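Side-chain contacts in endo-alpha-(1->5)-L-arabinanase (Bacillus licheniformis, PDB 6B7K), which probably catalyses the endohydrolysis of (1->5)-alpha-arabinofuranosidic linkages in (1->5)-arabinans, as a calcium-containing member of glycosyl hydrolase family 43: residues W33-T38 against R53-A58; Y202-V207 against L291-Q296; K214-T219 against R256-G261. All blocks are in the same frame, centred on the assembly; numbering follows the deposited sequence.

How the interactions relate
The three contacts belong to one five-bladed propeller, and none touches another. Interaction 1 packs one face within the first blade; interactions 2 and 3 both join the sheet of strands 202-209 and 221-227 to the last sheet, 2 through strand faces and 3 through the 214-219 loop. The centre of interaction 1 is about 25 Å from that of interaction 2 and about 20 Å from that of interaction 3; nearest atoms of interactions 2 and 3 are about 6 Å apart. The side chain of Phe206 lies about 9 Å from a bound calcium ion, that of Thr35 about 11 Å. Ser218 is about 9 Å, between side chains, from Glu192, the predicted proton donor.

Interaction 1. Residues W33-T38 against R53-A58; sequences WYTFGT and RNWSAA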
loop_
_atom_site.group_PDB
_atom_site.type_symbol
_atom_site.label_atom_id
_atom_site.label_comp_id
_atom_site.label_asym_id
_atom_site.label_seq_id
_atom_site.Cartn_x
_atom_site.Cartn_y
_atom_site.Cartn_z
ATOM N N TRP A 33 -8.607 3.292 -15.694
ATOM C CA TRP A 33 -8.052 2.812 -14.439
ATOM C C TRP A 33 -6.537 2.709 -14.553
ATOM O O TRP A 33 -6.005 2.338 -15.603
ATOM C CB TRP A 33 -8.631 1.443 -14.074
ATOM C CG TRP A 33 -10.131 1.355 -14.051
ATOM C CD1 TRP A 33 -10.960 1.203 -15.123
ATOM C CD2 TRP A 33 -10.973 1.375 -12.893
ATOM N NE1 TRP A 33 -12.268 1.142 -14.708
ATOM C CE2 TRP A 33 -12.303 1.244 -13.342
ATOM C CE3 TRP A 33 -10.734 1.498 -11.522
ATOM C CZ2 TRP A 33 -13.387 1.231 -12.469
ATOM C CZ3 TRP A 33 -11.811 1.488 -10.658
ATOM C CH2 TRP A 33 -13.123 1.357 -11.135
ATOM N N TYR A 34 -5.842 3.038 -13.466
ATOM C CA TYR A 34 -4.392 2.899 -13.391
ATOM C C TYR A 34 -4.038 2.167 -12.108
ATOM O O TYR A 34 -4.402 2.612 -11.014
ATOM C CB TYR A 34 -3.689 4.261 -13.438
ATOM C CG TYR A 34 -3.781 4.965 -14.772
ATOM C CD1 TYR A 34 -2.942 4.613 -15.823
ATOM C CD2 TYR A 34 -4.699 5.986 -14.980
ATOM C CE1 TYR A 34 -3.020 5.254 -17.045
ATOM C CE2 TYR A 34 -4.784 6.635 -16.198
ATOM C CZ TYR A 34 -3.944 6.265 -17.228
ATOM O OH TYR A 34 -4.029 6.909 -18.443
ATOM N N THR A 35 -3.335 1.048 -12.242
ATOM C CA THR A 35 -2.797 0.317 -11.105
ATOM C C THR A 35 -1.288 0.524 -11.068
ATOM O O THR A 35 -0.580 0.132 -12.002
ATOM C CB THR A 35 -3.128 -1.172 -11.185
ATOM O OG1 THR A 35 -4.543 -1.363 -11.083
ATOM C CG2 THR A 35 -2.445 -1.925 -10.053
ATOM N N PHE A 36 -0.808 1.165 -10.007
ATOM C CA PHE A 36 0.620 1.299 -9.759
ATOM C C PHE A 36 1.087 0.125 -8.910
ATOM O O PHE A 36 0.426 -0.243 -7.933
ATOM C CB PHE A 36 0.928 2.623 -9.057
ATOM C CG PHE A 36 0.773 3.835 -9.938
ATOM C CD1 PHE A 36 -0.483 4.306 -10.283
ATOM C CD2 PHE A 36 1.886 4.513 -10.407
ATOM C CE1 PHE A 36 -0.627 5.424 -11.087
ATOM C CE2 PHE A 36 1.751 5.631 -11.212
ATOM C CZ PHE A 36 0.493 6.087 -11.552
ATOM N N GLY A 37 2.222 -0.467 -9.285
ATOM C CA GLY A 37 2.725 -1.632 -8.591
ATOM C C GLY A 37 4.237 -1.612 -8.508
ATOM O O GLY A 37 4.902 -0.741 -9.074
ATOM N N THR A 38 4.766 -2.586 -7.769
ATOM C CA THR A 38 6.208 -2.777 -7.695
ATOM C C THR A 38 6.768 -3.007 -9.091
ATOM O O THR A 38 6.205 -3.771 -9.881
ATOM C CB THR A 38 6.536 -3.959 -6.781
ATOM O OG1 THR A 38 6.144 -3.646 -5.439
ATOM C CG2 THR A 38 8.024 -4.266 -6.807
ATOM N N ARG A 53 -11.510 -4.766 -16.280
ATOM C CA ARG A 53 -11.284 -6.201 -16.381
ATOM C C ARG A 53 -10.129 -6.576 -17.294
ATOM O O ARG A 53 -9.479 -7.594 -17.055
ATOM C CB ARG A 53 -12.554 -6.906 -16.874
ATOM N N ASN A 54 -9.858 -5.787 -18.331
ATOM C CA ASN A 54 -8.758 -6.038 -19.257
ATOM C C ASN A 54 -7.659 -5.013 -19.013
ATOM O O ASN A 54 -7.885 -3.809 -19.171
ATOM C CB ASN A 54 -9.236 -5.973 -20.708
ATOM C CG ASN A 54 -9.786 -7.296 -21.202
ATOM O OD1 ASN A 54 -9.055 -8.115 -21.761
ATOM N ND2 ASN A 54 -11.080 -7.511 -21.001
ATOM N N TRP A 55 -6.472 -5.490 -18.648
ATOM C CA TRP A 55 -5.353 -4.620 -18.324
ATOM C C TRP A 55 -4.232 -4.788 -19.340
ATOM O O TRP A 55 -4.012 -5.874 -19.882
ATOM C CB TRP A 55 -4.835 -4.905 -16.909
ATOM C CG TRP A 55 -5.839 -4.567 -15.842
ATOM C CD1 TRP A 55 -6.854 -5.358 -15.394
ATOM C CD2 TRP A 55 -5.929 -3.344 -15.098
ATOM N NE1 TRP A 55 -7.571 -4.708 -14.418
ATOM C CE2 TRP A 55 -7.024 -3.468 -14.220
ATOM C CE3 TRP A 55 -5.191 -2.157 -15.089
ATOM C CZ2 TRP A 55 -7.396 -2.454 -13.341
ATOM C CZ3 TRP A 55 -5.565 -1.149 -14.219
ATOM C CH2 TRP A 55 -6.656 -1.306 -13.355
ATOM N N SER A 56 -3.527 -3.687 -19.596
ATOM C CA SER A 56 -2.424 -3.668 -20.544
ATOM C C SER A 56 -1.280 -2.866 -19.943
ATOM O O SER A 56 -1.477 -2.037 -19.052
ATOM C CB SER A 56 -2.844 -3.073 -21.893
ATOM O OG SER A 56 -3.169 -1.702 -21.751
ATOM N N ALA A 57 -0.074 -3.121 -20.445
ATOM C CA ALA A 57 1.111 -2.472 -19.905
ATOM C C ALA A 57 1.087 -0.976 -20.190
ATOM O O ALA A 57 0.497 -0.514 -21.169
ATOM C CB ALA A 57 2.377 -3.099 -20.490
ATOM N N ALA A 58 1.728 -0.219 -19.310
ATOM C CA ALA A 58 1.834 1.227 -19.400
ATOM C C ALA A 58 3.268 1.630 -19.102
ATOM O O ALA A 58 4.024 0.857 -18.503
ATOM C CB ALA A 58 0.871 1.912 -18.420
#
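The far end of the Trp55 indole carries this contact, meeting Trp33 and Thr35 of 33-38. Just before it, the backbone N atoms of Arg53 and Asn54 both bond to Asp51 OD1, which holds the turn leading into strand 54-61. At Trp55 itself CG lies beside the backbone N and anti to the carbonyl carbon (chi1 -65°), and the ring reaches across the blade face with CZ3 and CH2 foremost. CH2 comes 3.5 Å from Trp33 CB, whereas the Trp33 indole turns off to a cation-pi contact with Lys28 and an edge-to-face contact with Trp13. The Thr35 side chain crosses the indole at about a right angle, its OG1 3.1 Å from Trp55 CH2. The backbone of Tyr34 meets the indole edge, C lying 4.2 Å from Trp55 CZ3. Ile26 adds an apolar partner to the indole, and NE1 makes a weak hydrogen bond to Gly52 O. With an alanine here the indole is gone, and the face beside Trp33 CB and Thr35 would probably be left with a gap. Beyond Trp55 no further side chain comes within 4.5 Å of 33-38. The axes of the two strand segments approach to 9.1 Å, their directions 59° apart, with strand 44-49 paired between them: two next-but-one strands of a strongly twisted beta-propeller blade, bridged by one large aromatic side chain.

Interaction 2. Residues Y202-V207 against L291-Q296; sequences YYYLFV and LYWDSQ
Trp293 points the edge of its indole at the face of Tyr204 in a T-shaped pair. CZ3 of Trp293 sits 3.8 Å above the Tyr204 ring plane, over its centre, so that all six ring carbons lie at similar range. The planes meet at 61°. From the centroid of the Tyr204 ring to that of the six-membered ring of Trp293 is 5.0 Å. Phe206 CZ and Leu291 CD2 approach from opposite directions to 3.9 Å. Leu291 extends CG anti to its own backbone N (chi1 -165°), which carries the methyl toward the phenyl ring. Pro299 touches all four side chains.

In the next shell, Trp293 NE1 bonds to Asn268 O, which would tend to hold the indole's orientation; Lys199 makes a cation-pi contact with it. Beyond Trp293 the chain bends in an Asx turn: Gln296 N reaches Asp294 OD1 at 3.0 Å from above the carboxylate plane, and the same oxygen accepts from Trp298 N. Val265 touches Phe206 and Leu291, and the Phe206 side chain is about 7 Å from that of the calcium ligand Asp264. Such apolar, aromatic-rich packing between facing sheets is characteristic of neighbouring blades in the five-bladed beta-propeller of family 43.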
loop_
_atom_site.group_PDB
_atom_site.type_symbol
_atom_site.label_atom_id
_atom_site.label_comp_id
_atom_site.label_asym_id
_atom_site.label_seq_id
_atom_site.Cartn_x
_atom_site.Cartn_y
_atom_site.Cartn_z
ATOM N N TYR A 202 -15.508 6.637 11.438
ATOM C CA TYR A 202 -14.434 5.727 11.808
ATOM C C TYR A 202 -13.343 5.718 10.746
ATOM O O TYR A 202 -13.625 5.821 9.548
ATOM C CB TYR A 202 -14.957 4.300 12.012
ATOM C CG TYR A 202 -15.682 4.091 13.319
ATOM C CD1 TYR A 202 -14.983 4.024 14.519
ATOM C CD2 TYR A 202 -17.062 3.951 13.356
ATOM C CE1 TYR A 202 -15.643 3.830 15.722
ATOM C CE2 TYR A 202 -17.730 3.755 14.554
ATOM C CZ TYR A 202 -17.015 3.695 15.733
ATOM O OH TYR A 202 -17.676 3.503 16.925
ATOM N N TYR A 203 -12.097 5.598 11.201
ATOM C CA TYR A 203 -10.955 5.346 10.332
ATOM C C TYR A 203 -10.695 3.845 10.301
ATOM O O TYR A 203 -10.659 3.200 11.353
ATOM C CB TYR A 203 -9.711 6.090 10.823
ATOM C CG TYR A 203 -9.813 7.599 10.770
ATOM C CD1 TYR A 203 -9.504 8.295 9.607
ATOM C CD2 TYR A 203 -10.207 8.329 11.884
ATOM C CE1 TYR A 203 -9.590 9.676 9.554
ATOM C CE2 TYR A 203 -10.296 9.709 11.840
ATOM C CZ TYR A 203 -9.988 10.378 10.674
ATOM O OH TYR A 203 -10.077 11.751 10.628
ATOM N N TYR A 204 -10.518 3.292 9.102
ATOM C CA TYR A 204 -10.348 1.853 8.911
ATOM C C TYR A 204 -8.940 1.574 8.398
ATOM O O TYR A 204 -8.625 1.869 7.241
ATOM C CB TYR A 204 -11.395 1.298 7.949
ATOM C CG TYR A 204 -12.800 1.360 8.490
ATOM C CD1 TYR A 204 -13.560 2.514 8.361
ATOM C CD2 TYR A 204 -13.367 0.269 9.135
ATOM C CE1 TYR A 204 -14.846 2.579 8.857
ATOM C CE2 TYR A 204 -14.651 0.324 9.635
ATOM C CZ TYR A 204 -15.385 1.481 9.493
ATOM O OH TYR A 204 -16.667 1.546 9.987
ATOM N N LEU A 205 -8.105 0.992 9.253
ATOM C CA LEU A 205 -6.747 0.614 8.878
ATOM C C LEU A 205 -6.755 -0.824 8.372
ATOM O O LEU A 205 -7.016 -1.757 9.140
ATOM C CB LEU A 205 -5.796 0.770 10.061
ATOM C CG LEU A 205 -4.420 0.119 9.895
ATOM C CD1 LEU A 205 -3.677 0.717 8.707
ATOM C CD2 LEU A 205 -3.598 0.239 11.169
ATOM N N PHE A 206 -6.479 -1.003 7.081
ATOM C CA PHE A 206 -6.233 -2.324 6.520
ATOM C C PHE A 206 -4.739 -2.608 6.557
ATOM O O PHE A 206 -3.922 -1.696 6.402
ATOM C CB PHE A 206 -6.736 -2.419 5.078
ATOM C CG PHE A 206 -8.205 -2.154 4.919
ATOM C CD1 PHE A 206 -8.691 -0.856 4.884
ATOM C CD2 PHE A 206 -9.098 -3.200 4.775
ATOM C CE1 PHE A 206 -10.041 -0.610 4.725
ATOM C CE2 PHE A 206 -10.449 -2.961 4.618
ATOM C CZ PHE A 206 -10.921 -1.664 4.592
ATOM N N VAL A 207 -4.382 -3.875 6.772
ATOM C CA VAL A 207 -2.988 -4.306 6.804
ATOM C C VAL A 207 -2.884 -5.686 6.168
ATOM O O VAL A 207 -3.884 -6.348 5.886
ATOM C CB VAL A 207 -2.401 -4.345 8.235
ATOM C CG1 VAL A 207 -2.321 -2.947 8.846
ATOM C CG2 VAL A 207 -3.211 -5.278 9.112
ATOM N N LEU A 291 -15.878 -3.089 -2.581
ATOM C CA LEU A 291 -15.891 -3.209 -1.129
ATOM C C LEU A 291 -17.200 -2.666 -0.572
ATOM O O LEU A 291 -17.618 -1.557 -0.919
ATOM C CB LEU A 291 -14.707 -2.465 -0.512
ATOM C CG LEU A 291 -14.424 -2.836 0.945
ATOM C CD1 LEU A 291 -14.036 -4.302 1.042
ATOM C CD2 LEU A 291 -13.345 -1.953 1.539
ATOM N N TYR A 292 -17.841 -3.446 0.291
ATOM C CA TYR A 292 -19.089 -3.058 0.931
ATOM C C TYR A 292 -18.879 -2.955 2.435
ATOM O O TYR A 292 -17.781 -3.181 2.952
ATOM C CB TYR A 292 -20.206 -4.048 0.593
ATOM C CG TYR A 292 -20.401 -4.219 -0.891
ATOM C CD1 TYR A 292 -21.167 -3.319 -1.620
ATOM C CD2 TYR A 292 -19.803 -5.273 -1.569
ATOM C CE1 TYR A 292 -21.342 -3.468 -2.980
ATOM C CE2 TYR A 292 -19.970 -5.431 -2.929
ATOM C CZ TYR A 292 -20.740 -4.527 -3.631
ATOM O OH TYR A 292 -20.903 -4.688 -4.986
ATOM N N TRP A 293 -19.948 -2.595 3.140
ATOM C CA TRP A 293 -19.888 -2.369 4.577
ATOM C C TRP A 293 -21.163 -2.905 5.211
ATOM O O TRP A 293 -22.266 -2.607 4.739
ATOM C CB TRP A 293 -19.700 -0.877 4.887
ATOM C CG TRP A 293 -18.652 -0.219 4.019
ATOM C CD1 TRP A 293 -18.804 0.203 2.730
ATOM C CD2 TRP A 293 -17.296 0.085 4.379
ATOM N NE1 TRP A 293 -17.633 0.747 2.266
ATOM C CE2 TRP A 293 -16.690 0.687 3.257
ATOM C CE3 TRP A 293 -16.536 -0.093 5.539
ATOM C CZ2 TRP A 293 -15.365 1.117 3.263
ATOM C CZ3 TRP A 293 -15.219 0.337 5.543
ATOM C CH2 TRP A 293 -14.646 0.931 4.412
ATOM N N ASP A 294 -21.012 -3.698 6.273
ATOM C CA ASP A 294 -22.153 -4.384 6.871
ATOM C C ASP A 294 -23.009 -3.432 7.699
ATOM O O ASP A 294 -22.882 -2.208 7.580
ATOM C CB ASP A 294 -21.684 -5.570 7.724
ATOM C CG ASP A 294 -20.721 -5.166 8.835
ATOM O OD1 ASP A 294 -20.605 -3.960 9.142
ATOM O OD2 ASP A 294 -20.071 -6.070 9.405
ATOM N N SER A 295 -23.883 -3.986 8.542
ATOM C CA SER A 295 -24.763 -3.154 9.354
ATOM C C SER A 295 -24.004 -2.354 10.405
ATOM O O SER A 295 -24.528 -1.347 10.892
ATOM C CB SER A 295 -25.829 -4.018 10.031
ATOM O OG SER A 295 -26.671 -4.633 9.072
ATOM N N GLN A 296 -22.790 -2.771 10.761
ATOM C CA GLN A 296 -21.976 -2.066 11.741
ATOM C C GLN A 296 -20.891 -1.215 11.098
ATOM O O GLN A 296 -20.028 -0.691 11.810
ATOM C CB GLN A 296 -21.340 -3.053 12.724
ATOM C CG GLN A 296 -22.307 -3.672 13.717
ATOM C CD GLN A 296 -23.217 -4.699 13.080
ATOM O OE1 GLN A 296 -22.858 -5.334 12.087
ATOM N NE2 GLN A 296 -24.409 -4.860 13.640
#

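Interaction 3. Residues K214-T219 against R256-G261; sequences KGVDST and RWKGPG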
loop_
_atom_site.group_PDB
_atom_site.type_symbol
_atom_site.label_atom_id
_atom_site.label_comp_id
_atom_site.label_asym_id
_atom_site.label_seq_id
_atom_site.Cartn_x
_atom_site.Cartn_y
_atom_site.Cartn_z
ATOM N N LYS A 214 6.314 -16.090 -1.014
ATOM C CA LYS A 214 6.462 -17.529 -1.187
ATOM C C LYS A 214 5.549 -18.091 -2.273
ATOM O O LYS A 214 5.446 -19.314 -2.407
ATOM C CB LYS A 214 6.219 -18.250 0.141
ATOM N N GLY A 215 4.887 -17.233 -3.045
ATOM C CA GLY A 215 4.125 -17.711 -4.193
ATOM C C GLY A 215 2.882 -18.474 -3.775
ATOM O O GLY A 215 2.121 -18.035 -2.905
ATOM N N VAL A 216 2.667 -19.630 -4.413
ATOM C CA VAL A 216 1.536 -20.495 -4.075
ATOM C C VAL A 216 1.520 -20.817 -2.588
ATOM O O VAL A 216 0.450 -20.945 -1.981
ATOM C CB VAL A 216 1.578 -21.788 -4.920
ATOM C CG1 VAL A 216 0.529 -22.787 -4.449
ATOM C CG2 VAL A 216 1.367 -21.481 -6.373
ATOM N N ASP A 217 2.695 -20.939 -1.975
ATOM C CA ASP A 217 2.815 -21.361 -0.587
ATOM C C ASP A 217 2.869 -20.201 0.404
ATOM O O ASP A 217 3.073 -20.437 1.596
ATOM C CB ASP A 217 4.058 -22.235 -0.415
ATOM C CG ASP A 217 3.790 -23.689 -0.710
ATOM O OD1 ASP A 217 2.609 -24.057 -0.884
ATOM O OD2 ASP A 217 4.764 -24.466 -0.766
ATOM N N SER A 218 2.683 -18.967 -0.048
ATOM C CA SER A 218 2.824 -17.824 0.842
ATOM C C SER A 218 1.616 -17.687 1.759
ATOM O O SER A 218 0.469 -17.850 1.333
ATOM C CB SER A 218 3.020 -16.540 0.036
ATOM O OG SER A 218 1.976 -16.352 -0.902
ATOM N N THR A 219 1.884 -17.389 3.028
ATOM C CA THR A 219 0.839 -17.118 4.015
ATOM C C THR A 219 0.628 -15.614 4.066
ATOM O O THR A 219 1.366 -14.897 4.741
ATOM C CB THR A 219 1.228 -17.659 5.384
ATOM O OG1 THR A 219 2.403 -16.979 5.845
ATOM C CG2 THR A 219 1.518 -19.158 5.318
ATOM N N ARG A 256 -8.031 -21.178 -5.504
ATOM C CA ARG A 256 -7.365 -20.636 -6.684
ATOM C C ARG A 256 -6.348 -19.560 -6.309
ATOM O O ARG A 256 -5.171 -19.658 -6.668
ATOM C CB ARG A 256 -8.408 -20.084 -7.665
ATOM C CG ARG A 256 -7.905 -18.957 -8.562
ATOM C CD ARG A 256 -7.618 -19.409 -9.985
ATOM N NE ARG A 256 -7.341 -18.259 -10.843
ATOM C CZ ARG A 256 -7.085 -18.334 -12.145
ATOM N NH1 ARG A 256 -7.066 -19.510 -12.752
ATOM N NH2 ARG A 256 -6.846 -17.229 -12.838
ATOM N N TRP A 257 -6.786 -18.536 -5.581
ATOM C CA TRP A 257 -5.929 -17.420 -5.207
ATOM C C TRP A 257 -5.399 -17.650 -3.798
ATOM O O TRP A 257 -6.180 -17.792 -2.852
ATOM C CB TRP A 257 -6.689 -16.099 -5.300
ATOM C CG TRP A 257 -7.231 -15.861 -6.669
ATOM C CD1 TRP A 257 -8.531 -15.959 -7.063
ATOM C CD2 TRP A 257 -6.481 -15.512 -7.836
ATOM N NE1 TRP A 257 -8.640 -15.682 -8.404
ATOM C CE2 TRP A 257 -7.395 -15.404 -8.902
ATOM C CE3 TRP A 257 -5.127 -15.276 -8.083
ATOM C CZ2 TRP A 257 -6.997 -15.069 -10.196
ATOM C CZ3 TRP A 257 -4.734 -14.942 -9.363
ATOM C CH2 TRP A 257 -5.665 -14.841 -10.406
ATOM N N LYS A 258 -4.077 -17.686 -3.667
ATOM C CA LYS A 258 -3.419 -17.985 -2.407
ATOM C C LYS A 258 -2.634 -16.770 -1.934
ATOM O O LYS A 258 -2.047 -16.045 -2.742
ATOM C CB LYS A 258 -2.489 -19.192 -2.551
ATOM C CG LYS A 258 -3.040 -20.275 -3.466
ATOM C CD LYS A 258 -2.564 -21.655 -3.051
ATOM C CE LYS A 258 -3.280 -22.137 -1.799
ATOM N NZ LYS A 258 -4.738 -22.326 -2.035
ATOM N N GLY A 259 -2.639 -16.556 -0.623
ATOM C CA GLY A 259 -1.930 -15.458 -0.010
ATOM C C GLY A 259 -2.240 -14.092 -0.597
ATOM O O GLY A 259 -1.387 -13.460 -1.227
ATOM N N PRO A 260 -3.461 -13.602 -0.396
ATOM C CA PRO A 260 -3.773 -12.233 -0.818
ATOM C C PRO A 260 -3.141 -11.224 0.124
ATOM O O PRO A 260 -2.974 -11.478 1.320
ATOM C CB PRO A 260 -5.305 -12.177 -0.743
ATOM C CG PRO A 260 -5.758 -13.605 -0.573
ATOM C CD PRO A 260 -4.646 -14.283 0.147
ATOM N N GLY A 261 -2.787 -10.066 -0.416
ATOM C CA GLY A 261 -2.192 -9.052 0.430
ATOM C C GLY A 261 -1.823 -7.802 -0.337
ATOM O O GLY A 261 -2.212 -7.612 -1.492
#
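Ser218 and Gly259 form the buried side of this contact, where backbone meets backbone; Val216 and Lys258 make its partly exposed side. On the buried side Ser218 O stands 3.6 Å from Gly259 CA. Gly259 has a positive phi of 53°, and a side chain there would be directed at Ser218 OG, so both backbone shape and available room suit glycine. Ser218 is fixed from within its own loop. Its OG, set between the backbone N and the carbonyl carbon (chi1 55°), donates to Gly215 O at 2.6 Å, in the carbonyl plane and on a lone pair. Ser218 N also bonds to Gly215 O, at 3.1 Å, so two donors grip that one oxygen and close the short 3-10 turn around Val216 and Asp217.

Toward solvent the fit rests on the flexible aliphatic part of Lys258, which crosses Val216 with CD 3.3 Å from Val216 O and 3.6 Å from Val216 CG1. The lysine bends at its last two torsions, curling the amino group back from the loop, and NZ bonds to Asn254 O. No hydrogen bond links the two segments. The corner at Gly259 leads into the rest of strand 257-266, which bears His262 and the calcium ligand Asp264; a loop of one blade thus packs on the entry to the inner strand of the next, as between successive blades of a beta-propeller.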